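Local coordinates for protein alpha-2,3-sialyltransferase (Campylobacter jejuni, PDB 2P2V) that probably transfers sialic acid in alpha-2,3 linkage from a CMP-sialic acid donor to a sugar acceptor, this chain being the N-terminal part of a longer membrane protein, at residues Ile91-Phe103 / Ala120-Tyr134. Residues are numbered along the deposited sequence; the frame is centred on the assembly and turned at random.
Sequences IKNIFCSTFNLPF and AKLGYEVIENLKEFY. With EDO (1,2-ethanediol), chain J; EDO (1,2-ethanediol), chain L.
Asn100 lays its CB over the centre of the Tyr124 ring, 3.6 Å from the ring centroid, in a CH-pi contact. Its amide stacks on the same ring with the two planes 27° apart, and ND2 lies 3.6 Å from Tyr124 CE1. CG of Asn100 is anti to the backbone N (chi1 -168°), which carries the amide out across the ring. Glu125 CG packs on the opposite face of Tyr124. A water joins Asn100 ND2, Glu128 OE1 and Tyr134 OH.

Thr98 meets the edge of the Tyr124 ring. Its OG1 has two roles: it donates to Cys96 O and accepts from Tyr124 N at 3.0 Å. The hydroxyl thus links Cys96, in strand 90-96, to the backbone N of Tyr124. Cys96 O also takes a hydrogen bond from Gly123 N at 2.8 Å.

Strands 90-96 and 121-122 run parallel, the two strands of a beta-alpha-beta unit whose crossover is helix 107-116. Strand 121-122 is the outermost on this side of the chain's Rossmann-like sheet. Lys121 N donates to Ile94 O, and Lys121 O accepts from Cys96 N. Cys96 and Leu122 share one face of the sheet, where both touch Phe113 of the crossover helix. On the other face Phe95 and Lys121 lie side by side, with Phe95 CE2 3.4 Å from Lys121 CG. The Lys121 chain bends at chi2 (68°), and NZ forms a salt bridge with Glu125 OE1 at 3.5 Å, with only a weak hydrogen bond in it. Val126 CG2 meets the Phe95 ring edge, 4.1 Å from CE2.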
ATOM      1  N   ILE A  91      17.497 -27.525   5.009  1.00 27.78           N
ATOM      2  CA  ILE A  91      17.299 -26.144   5.491  1.00 26.12           C
ATOM      3  C   ILE A  91      15.823 -25.887   5.427  1.00 27.13           C
ATOM      4  O   ILE A  91      15.217 -25.910   4.312  1.00 26.76           O
ATOM      5  CB  ILE A  91      18.060 -25.155   4.614  1.00 26.72           C
ATOM      6  CG1 ILE A  91      19.559 -25.434   4.724  1.00 28.29           C
ATOM      7  CG2 ILE A  91      17.720 -23.685   5.046  1.00 23.75           C
ATOM      8  CD1 ILE A  91      20.456 -24.672   3.726  1.00 26.08           C
ATOM      9  N   LYS A  92      15.198 -25.689   6.596  1.00 24.46           N
ATOM     10  CA  LYS A  92      13.769 -25.498   6.643  1.00 25.04           C
ATOM     11  C   LYS A  92      13.258 -24.092   6.382  1.00 24.28           C
ATOM     12  O   LYS A  92      12.110 -23.930   5.976  1.00 24.96           O
ATOM     13  CB  LYS A  92      13.150 -26.067   7.927  1.00 26.55           C
ATOM     14  CG  LYS A  92      13.285 -27.600   7.972  1.00 30.96           C
ATOM     15  CD  LYS A  92      13.069 -28.098   9.405  1.00 37.76           C
ATOM     16  CE  LYS A  92      12.781 -29.591   9.416  1.00 43.88           C
ATOM     17  NZ  LYS A  92      11.501 -29.839   8.697  1.00 49.31           N
ATOM     18  N   ASN A  93      14.101 -23.088   6.595  1.00 23.42           N
ATOM     19  CA  ASN A  93      13.642 -21.713   6.460  1.00 22.78           C
ATOM     20  C   ASN A  93      14.831 -20.878   6.062  1.00 22.07           C
ATOM     21  O   ASN A  93      15.915 -21.120   6.509  1.00 21.99           O
ATOM     22  CB  ASN A  93      13.203 -21.118   7.814  1.00 21.67           C
ATOM     23  CG  ASN A  93      11.905 -21.731   8.338  1.00 25.54           C
ATOM     24  OD1 ASN A  93      10.850 -21.236   8.031  1.00 24.81           O
ATOM     25  ND2 ASN A  93      12.000 -22.788   9.170  1.00 25.29           N
ATOM     26  N   ILE A  94      14.587 -19.809   5.329  1.00 22.12           N
ATOM     27  CA  ILE A  94      15.710 -18.938   4.936  1.00 20.27           C
ATOM     28  C   ILE A  94      15.341 -17.502   5.244  1.00 19.58           C
ATOM     29  O   ILE A  94      14.362 -17.003   4.695  1.00 19.44           O
ATOM     30  CB  ILE A  94      16.028 -19.021   3.398  1.00 21.12           C
ATOM     31  CG1 ILE A  94      16.454 -20.429   3.008  1.00 21.28           C
ATOM     32  CG2 ILE A  94      17.154 -18.010   3.103  1.00 21.74           C
ATOM     33  CD1 ILE A  94      16.603 -20.657   1.447  1.00 20.76           C
ATOM     34  N   PHE A  95      16.067 -16.840   6.152  1.00 20.12           N
ATOM     35  CA  PHE A  95      15.790 -15.441   6.494  1.00 20.69           C
ATOM     36  C   PHE A  95      16.837 -14.492   5.903  1.00 19.98           C
ATOM     37  O   PHE A  95      18.011 -14.850   5.840  1.00 21.39           O
ATOM     38  CB  PHE A  95      15.901 -15.175   7.975  1.00 19.55           C
ATOM     39  CG  PHE A  95      14.761 -15.795   8.786  1.00 23.47           C
ATOM     40  CD1 PHE A  95      14.848 -17.106   9.143  1.00 25.29           C
ATOM     41  CD2 PHE A  95      13.667 -15.043   9.162  1.00 22.70           C
ATOM     42  CE1 PHE A  95      13.796 -17.722   9.898  1.00 26.35           C
ATOM     43  CE2 PHE A  95      12.612 -15.626   9.902  1.00 26.85           C
ATOM     44  CZ  PHE A  95      12.725 -16.970  10.272  1.00 24.00           C
ATOM     45  N   CYS A  96      16.387 -13.284   5.599  1.00 20.82           N
ATOM     46  CA  CYS A  96      17.287 -12.162   5.340  1.00 20.83           C
ATOM     47  C   CYS A  96      17.327 -11.310   6.592  1.00 21.69           C
ATOM     48  O   CYS A  96      16.271 -10.831   7.059  1.00 25.25           O
ATOM     49  CB  CYS A  96      16.750 -11.377   4.143  1.00 20.47           C
ATOM     50  SG  CYS A  96      17.963 -10.119   3.696  1.00 24.65           S
ATOM     51  N   SER A  97      18.487 -11.232   7.229  1.00 21.58           N
ATOM     52  CA  SER A  97      18.701 -10.462   8.460  1.00 22.85           C
ATOM     53  C   SER A  97      18.591  -8.946   8.219  1.00 24.19           C
ATOM     54  O   SER A  97      19.538  -8.275   7.718  1.00 24.67           O
ATOM     55  CB  SER A  97      20.055 -10.808   9.040  1.00 24.31           C
ATOM     56  OG  SER A  97      20.258 -12.206   9.155  1.00 23.76           O
ATOM     57  N   THR A  98      17.420  -8.397   8.541  1.00 21.59           N
ATOM     58  CA  THR A  98      17.044  -7.062   8.139  1.00 22.07           C
ATOM     59  C   THR A  98      16.542  -6.239   9.319  1.00 21.46           C
ATOM     60  O   THR A  98      16.024  -6.797  10.284  1.00 19.15           O
ATOM     61  CB  THR A  98      15.902  -7.124   7.051  1.00 21.78           C
ATOM     62  OG1 THR A  98      14.930  -8.146   7.391  1.00 20.57           O
ATOM     63  CG2 THR A  98      16.500  -7.418   5.620  1.00 23.36           C
ATOM     64  N   PHE A  99      16.608  -4.925   9.212  1.00 20.31           N
ATOM     65  CA  PHE A  99      16.150  -4.030  10.264  1.00 21.53           C
ATOM     66  C   PHE A  99      15.027  -3.113   9.799  1.00 20.50           C
ATOM     67  O   PHE A  99      14.473  -2.420  10.626  1.00 21.75           O
ATOM     68  CB  PHE A  99      17.329  -3.164  10.789  1.00 22.66           C
ATOM     69  CG  PHE A  99      18.431  -3.978  11.419  1.00 24.16           C
ATOM     70  CD1 PHE A  99      19.587  -4.273  10.696  1.00 24.28           C
ATOM     71  CD2 PHE A  99      18.258  -4.551  12.698  1.00 24.49           C
ATOM     72  CE1 PHE A  99      20.599  -5.074  11.224  1.00 25.73           C
ATOM     73  CE2 PHE A  99      19.281  -5.337  13.264  1.00 24.65           C
ATOM     74  CZ  PHE A  99      20.465  -5.604  12.501  1.00 26.28           C
ATOM     75  N   ASN A 100      14.766  -3.006   8.468  1.00 20.29           N
ATOM     76  CA  ASN A 100      13.836  -2.061   7.883  1.00 20.00           C
ATOM     77  C   ASN A 100      14.249  -0.604   8.238  1.00 19.85           C
ATOM     78  O   ASN A 100      13.511   0.178   8.872  1.00 17.84           O
ATOM     79  CB  ASN A 100      12.376  -2.324   8.342  1.00 20.68           C
ATOM     80  CG  ASN A 100      11.344  -1.562   7.557  1.00 23.90           C
ATOM     81  OD1 ASN A 100      11.613  -1.055   6.472  1.00 25.76           O
ATOM     82  ND2 ASN A 100      10.077  -1.483   8.117  1.00 25.99           N
ATOM     83  N   LEU A 101      15.486  -0.255   7.838  1.00 21.55           N
ATOM     84  CA  LEU A 101      15.986   1.085   7.949  1.00 20.74           C
ATOM     85  C   LEU A 101      16.568   1.407   6.570  1.00 21.52           C
ATOM     86  O   LEU A 101      17.283   0.590   6.012  1.00 22.86           O
ATOM     87  CB  LEU A 101      17.118   1.143   8.979  1.00 21.42           C
ATOM     88  CG  LEU A 101      16.627   0.992  10.434  1.00 21.96           C
ATOM     89  CD1 LEU A 101      17.743   0.854  11.390  1.00 22.83           C
ATOM     90  CD2 LEU A 101      15.863   2.243  10.712  1.00 21.66           C
ATOM     91  N   PRO A 102      16.175   2.536   6.008  1.00 22.65           N
ATOM     92  CA  PRO A 102      16.447   2.797   4.573  1.00 22.46           C
ATOM     93  C   PRO A 102      17.901   3.126   4.225  1.00 24.48           C
ATOM     94  O   PRO A 102      18.243   3.193   3.023  1.00 25.53           O
ATOM     95  CB  PRO A 102      15.580   3.987   4.260  1.00 23.29           C
ATOM     96  CG  PRO A 102      15.455   4.740   5.624  1.00 21.90           C
ATOM     97  CD  PRO A 102      15.330   3.590   6.611  1.00 21.64           C
ATOM     98  N   PHE A 103      18.718   3.349   5.243  1.00 23.38           N
ATOM     99  CA  PHE A 103      20.162   3.475   5.065  1.00 24.25           C
ATOM    100  C   PHE A 103      20.886   2.143   5.206  1.00 25.56           C
ATOM    101  O   PHE A 103      22.134   2.077   5.109  1.00 25.90           O
ATOM    102  CB  PHE A 103      20.740   4.586   5.979  1.00 24.49           C
ATOM    103  CG  PHE A 103      20.521   4.328   7.456  1.00 21.24           C
ATOM    104  CD1 PHE A 103      19.342   4.761   8.066  1.00 20.33           C
ATOM    105  CD2 PHE A 103      21.458   3.609   8.202  1.00 23.67           C
ATOM    106  CE1 PHE A 103      19.105   4.515   9.454  1.00 22.40           C
ATOM    107  CE2 PHE A 103      21.226   3.309   9.598  1.00 26.19           C
ATOM    108  CZ  PHE A 103      20.031   3.767  10.220  1.00 21.92           C
ATOM    109  N   ALA A 120      11.561 -17.088   0.920  1.00 20.41           N
ATOM    110  CA  ALA A 120      12.376 -16.568   2.010  1.00 20.71           C
ATOM    111  C   ALA A 120      11.536 -15.708   2.970  1.00 20.55           C
ATOM    112  O   ALA A 120      10.329 -15.481   2.720  1.00 22.75           O
ATOM    113  CB  ALA A 120      13.602 -15.783   1.500  1.00 19.65           C
ATOM    114  N   LYS A 121      12.145 -15.224   4.039  1.00 19.60           N
ATOM    115  CA  LYS A 121      11.437 -14.368   5.017  1.00 20.11           C
ATOM    116  C   LYS A 121      12.246 -13.173   5.431  1.00 18.47           C
ATOM    117  O   LYS A 121      13.392 -13.338   5.783  1.00 20.22           O
ATOM    118  CB  LYS A 121      11.215 -15.226   6.275  1.00 20.67           C
ATOM    119  CG  LYS A 121      10.515 -14.491   7.449  1.00 27.45           C
ATOM    120  CD  LYS A 121       9.040 -14.146   7.115  1.00 33.40           C
ATOM    121  CE  LYS A 121       8.486 -13.234   8.171  1.00 36.07           C
ATOM    122  NZ  LYS A 121       6.979 -13.186   8.049  1.00 40.40           N
ATOM    123  N   LEU A 122      11.670 -11.983   5.447  1.00 17.66           N
ATOM    124  CA  LEU A 122      12.409 -10.860   5.986  1.00 19.55           C
ATOM    125  C   LEU A 122      12.420 -10.941   7.491  1.00 20.84           C
ATOM    126  O   LEU A 122      11.330 -10.916   8.107  1.00 20.18           O
ATOM    127  CB  LEU A 122      11.745  -9.545   5.558  1.00 19.58           C
ATOM    128  CG  LEU A 122      11.878  -9.316   4.038  1.00 19.50           C
ATOM    129  CD1 LEU A 122      10.870  -8.228   3.669  1.00 22.27           C
ATOM    130  CD2 LEU A 122      13.398  -8.916   3.755  1.00 18.34           C
ATOM    131  N   GLY A 123      13.616 -10.957   8.057  1.00 19.74           N
ATOM    132  CA  GLY A 123      13.778 -11.022   9.522  1.00 22.44           C
ATOM    133  C   GLY A 123      13.138  -9.877  10.272  1.00 20.99           C
ATOM    134  O   GLY A 123      12.672 -10.065  11.399  1.00 21.56           O
ATOM    135  N   TYR A 124      13.122  -8.658   9.715  1.00 17.75           N
ATOM    136  CA  TYR A 124      12.555  -7.570  10.489  1.00 18.27           C
ATOM    137  C   TYR A 124      11.071  -7.798  10.827  1.00 19.02           C
ATOM    138  O   TYR A 124      10.608  -7.254  11.834  1.00 21.03           O
ATOM    139  CB  TYR A 124      12.669  -6.211   9.785  1.00 19.64           C
ATOM    140  CG  TYR A 124      11.650  -5.887   8.763  1.00 20.69           C
ATOM    141  CD1 TYR A 124      10.397  -5.393   9.131  1.00 22.67           C
ATOM    142  CD2 TYR A 124      11.955  -5.956   7.367  1.00 19.45           C
ATOM    143  CE1 TYR A 124       9.449  -5.041   8.157  1.00 24.44           C
ATOM    144  CE2 TYR A 124      11.024  -5.619   6.430  1.00 22.62           C
ATOM    145  CZ  TYR A 124       9.786  -5.147   6.822  1.00 24.41           C
ATOM    146  OH  TYR A 124       8.860  -4.779   5.868  1.00 27.36           O
ATOM    147  N   GLU A 125      10.365  -8.538  10.004  1.00 19.39           N
ATOM    148  CA  GLU A 125       8.924  -8.766  10.181  1.00 21.44           C
ATOM    149  C   GLU A 125       8.707  -9.595  11.457  1.00 21.60           C
ATOM    150  O   GLU A 125       7.566  -9.626  12.015  1.00 23.39           O
ATOM    151  CB  GLU A 125       8.333  -9.482   8.971  1.00 21.45           C
ATOM    152  CG  GLU A 125       8.256  -8.519   7.764  1.00 22.11           C
ATOM    153  CD  GLU A 125       7.685  -9.121   6.483  1.00 25.08           C
ATOM    154  OE1 GLU A 125       7.760 -10.317   6.264  1.00 31.26           O
ATOM    155  OE2 GLU A 125       7.155  -8.330   5.679  1.00 35.17           O
ATOM    156  N   VAL A 126       9.759 -10.254  11.894  1.00 21.40           N
ATOM    157  CA  VAL A 126       9.702 -11.171  13.101  1.00 21.91           C
ATOM    158  C   VAL A 126      10.220 -10.385  14.277  1.00 23.15           C
ATOM    159  O   VAL A 126       9.553 -10.275  15.282  1.00 22.69           O
ATOM    160  CB  VAL A 126      10.491 -12.503  12.882  1.00 20.18           C
ATOM    161  CG1 VAL A 126      10.693 -13.307  14.234  1.00 23.05           C
ATOM    162  CG2 VAL A 126       9.849 -13.369  11.837  1.00 20.64           C
ATOM    163  N   ILE A 127      11.393  -9.733  14.165  1.00 21.62           N
ATOM    164  CA  ILE A 127      11.894  -9.044  15.345  1.00 21.75           C
ATOM    165  C   ILE A 127      11.136  -7.748  15.685  1.00 21.73           C
ATOM    166  O   ILE A 127      11.286  -7.240  16.785  1.00 23.71           O
ATOM    167  CB  ILE A 127      13.430  -8.746  15.304  1.00 22.59           C
ATOM    168  CG1 ILE A 127      13.733  -7.945  14.048  1.00 22.04           C
ATOM    169  CG2 ILE A 127      14.187 -10.068  15.307  1.00 23.88           C
ATOM    170  CD1 ILE A 127      15.043  -7.181  14.172  1.00 24.54           C
ATOM    171  N   GLU A 128      10.317  -7.234  14.782  1.00 21.43           N
ATOM    172  CA  GLU A 128       9.635  -5.986  15.080  1.00 23.51           C
ATOM    173  C   GLU A 128       8.613  -6.219  16.225  1.00 23.96           C
ATOM    174  O   GLU A 128       8.132  -5.275  16.839  1.00 23.65           O
ATOM    175  CB  GLU A 128       8.934  -5.385  13.865  1.00 23.99           C
ATOM    176  CG  GLU A 128       7.852  -6.250  13.228  1.00 23.31           C
ATOM    177  CD  GLU A 128       7.257  -5.663  11.958  1.00 28.29           C
ATOM    178  OE1 GLU A 128       7.732  -4.602  11.453  1.00 29.16           O
ATOM    179  OE2 GLU A 128       6.329  -6.301  11.412  1.00 31.18           O
ATOM    180  N   ASN A 129       8.292  -7.486  16.419  1.00 22.89           N
ATOM    181  CA  ASN A 129       7.328  -7.861  17.457  1.00 26.24           C
ATOM    182  C   ASN A 129       7.909  -7.805  18.856  1.00 25.64           C
ATOM    183  O   ASN A 129       7.128  -7.835  19.874  1.00 27.51           O
ATOM    184  CB  ASN A 129       6.773  -9.231  17.171  1.00 26.43           C
ATOM    185  CG  ASN A 129       5.950  -9.255  15.890  1.00 30.87           C
ATOM    186  OD1 ASN A 129       5.086  -8.401  15.675  1.00 36.48           O
ATOM    187  ND2 ASN A 129       6.279 -10.189  14.994  1.00 35.94           N
ATOM    188  N   LEU A 130       9.232  -7.758  18.954  1.00 24.22           N
ATOM    189  CA  LEU A 130       9.927  -7.541  20.221  1.00 24.47           C
ATOM    190  C   LEU A 130      10.006  -6.026  20.441  1.00 24.58           C
ATOM    191  O   LEU A 130      11.049  -5.381  20.247  1.00 24.88           O
ATOM    192  CB  LEU A 130      11.298  -8.247  20.273  1.00 23.99           C
ATOM    193  CG  LEU A 130      11.398  -9.732  19.940  1.00 24.81           C
ATOM    194  CD1 LEU A 130      12.833 -10.158  19.957  1.00 28.45           C
ATOM    195  CD2 LEU A 130      10.624 -10.497  21.021  1.00 25.44           C
ATOM    196  N   LYS A 131       8.878  -5.429  20.840  1.00 24.06           N
ATOM    197  CA  LYS A 131       8.745  -3.984  20.739  1.00 26.44           C
ATOM    198  C   LYS A 131       9.819  -3.221  21.433  1.00 26.20           C
ATOM    199  O   LYS A 131      10.439  -2.314  20.829  1.00 25.69           O
ATOM    200  CB  LYS A 131       7.340  -3.515  21.147  1.00 27.26           C
ATOM    201  CG  LYS A 131       6.261  -4.130  20.248  1.00 32.36           C
ATOM    202  CD  LYS A 131       4.918  -3.428  20.471  1.00 39.23           C
ATOM    203  CE  LYS A 131       3.851  -3.923  19.491  1.00 43.10           C
ATOM    204  NZ  LYS A 131       4.354  -3.989  18.078  1.00 49.54           N
ATOM    205  N   GLU A 132      10.087  -3.578  22.697  1.00 24.90           N
ATOM    206  CA  GLU A 132      11.055  -2.851  23.452  1.00 26.02           C
ATOM    207  C   GLU A 132      12.477  -3.030  22.867  1.00 22.80           C
ATOM    208  O   GLU A 132      13.236  -2.039  22.734  1.00 25.09           O
ATOM    209  CB  GLU A 132      10.981  -3.272  24.930  1.00 24.94           C
ATOM    210  CG  GLU A 132      12.104  -2.676  25.746  1.00 30.40           C
ATOM    211  CD  GLU A 132      11.947  -2.838  27.262  1.00 31.82           C
ATOM    212  OE1 GLU A 132      10.970  -3.508  27.686  1.00 34.94           O
ATOM    213  OE2 GLU A 132      12.830  -2.285  27.981  1.00 35.84           O
ATOM    214  N   PHE A 133      12.817  -4.261  22.485  1.00 22.23           N
ATOM    215  CA  PHE A 133      14.184  -4.590  22.007  1.00 22.22           C
ATOM    216  C   PHE A 133      14.385  -3.918  20.639  1.00 21.55           C
ATOM    217  O   PHE A 133      15.440  -3.273  20.366  1.00 22.52           O
ATOM    218  CB  PHE A 133      14.370  -6.098  21.871  1.00 22.71           C
ATOM    219  CG  PHE A 133      15.735  -6.471  21.388  1.00 23.88           C
ATOM    220  CD1 PHE A 133      16.833  -6.425  22.243  1.00 25.72           C
ATOM    221  CD2 PHE A 133      15.934  -6.821  20.021  1.00 25.11           C
ATOM    222  CE1 PHE A 133      18.121  -6.764  21.800  1.00 26.65           C
ATOM    223  CE2 PHE A 133      17.270  -7.141  19.543  1.00 22.35           C
ATOM    224  CZ  PHE A 133      18.336  -7.110  20.412  1.00 26.13           C
ATOM    225  N   TYR A 134      13.342  -3.967  19.839  1.00 21.22           N
ATOM    226  CA  TYR A 134      13.387  -3.371  18.469  1.00 21.97           C
ATOM    227  C   TYR A 134      13.592  -1.867  18.527  1.00 21.84           C
ATOM    228  O   TYR A 134      14.392  -1.306  17.771  1.00 23.63           O
ATOM    229  CB  TYR A 134      12.088  -3.670  17.755  1.00 22.65           C
ATOM    230  CG  TYR A 134      12.084  -3.412  16.246  1.00 22.14           C
ATOM    231  CD1 TYR A 134      11.145  -2.577  15.666  1.00 22.44           C
ATOM    232  CD2 TYR A 134      12.914  -4.188  15.415  1.00 22.29           C
ATOM    233  CE1 TYR A 134      11.044  -2.464  14.247  1.00 22.40           C
ATOM    234  CE2 TYR A 134      12.855  -4.055  13.989  1.00 21.69           C
ATOM    235  CZ  TYR A 134      11.924  -3.209  13.438  1.00 23.49           C
ATOM    236  OH  TYR A 134      11.860  -3.095  12.042  1.00 28.22           O
TER
HETATM  237  C1  EDO J 708       9.365  -6.206  30.639  1.00 52.76           C
HETATM  238  O1  EDO J 708       9.634  -7.607  30.650  1.00 52.34           O
HETATM  239  C2  EDO J 708      10.704  -5.494  30.763  1.00 54.19           C
HETATM  240  O2  EDO J 708      10.574  -4.198  30.178  1.00 51.79           O
HETATM  241  C1  EDO L 710       5.337 -14.442   2.840  1.00 69.78           C
HETATM  242  O1  EDO L 710       5.270 -13.525   1.731  1.00 69.01           O
HETATM  243  C2  EDO L 710       5.051 -13.712   4.154  1.00 70.21           C
HETATM  244  O2  EDO L 710       5.767 -14.330   5.237  1.00 70.78           O
HETATM  245  O   HOH W   1       9.457  -2.671  11.004  1.00 28.93           O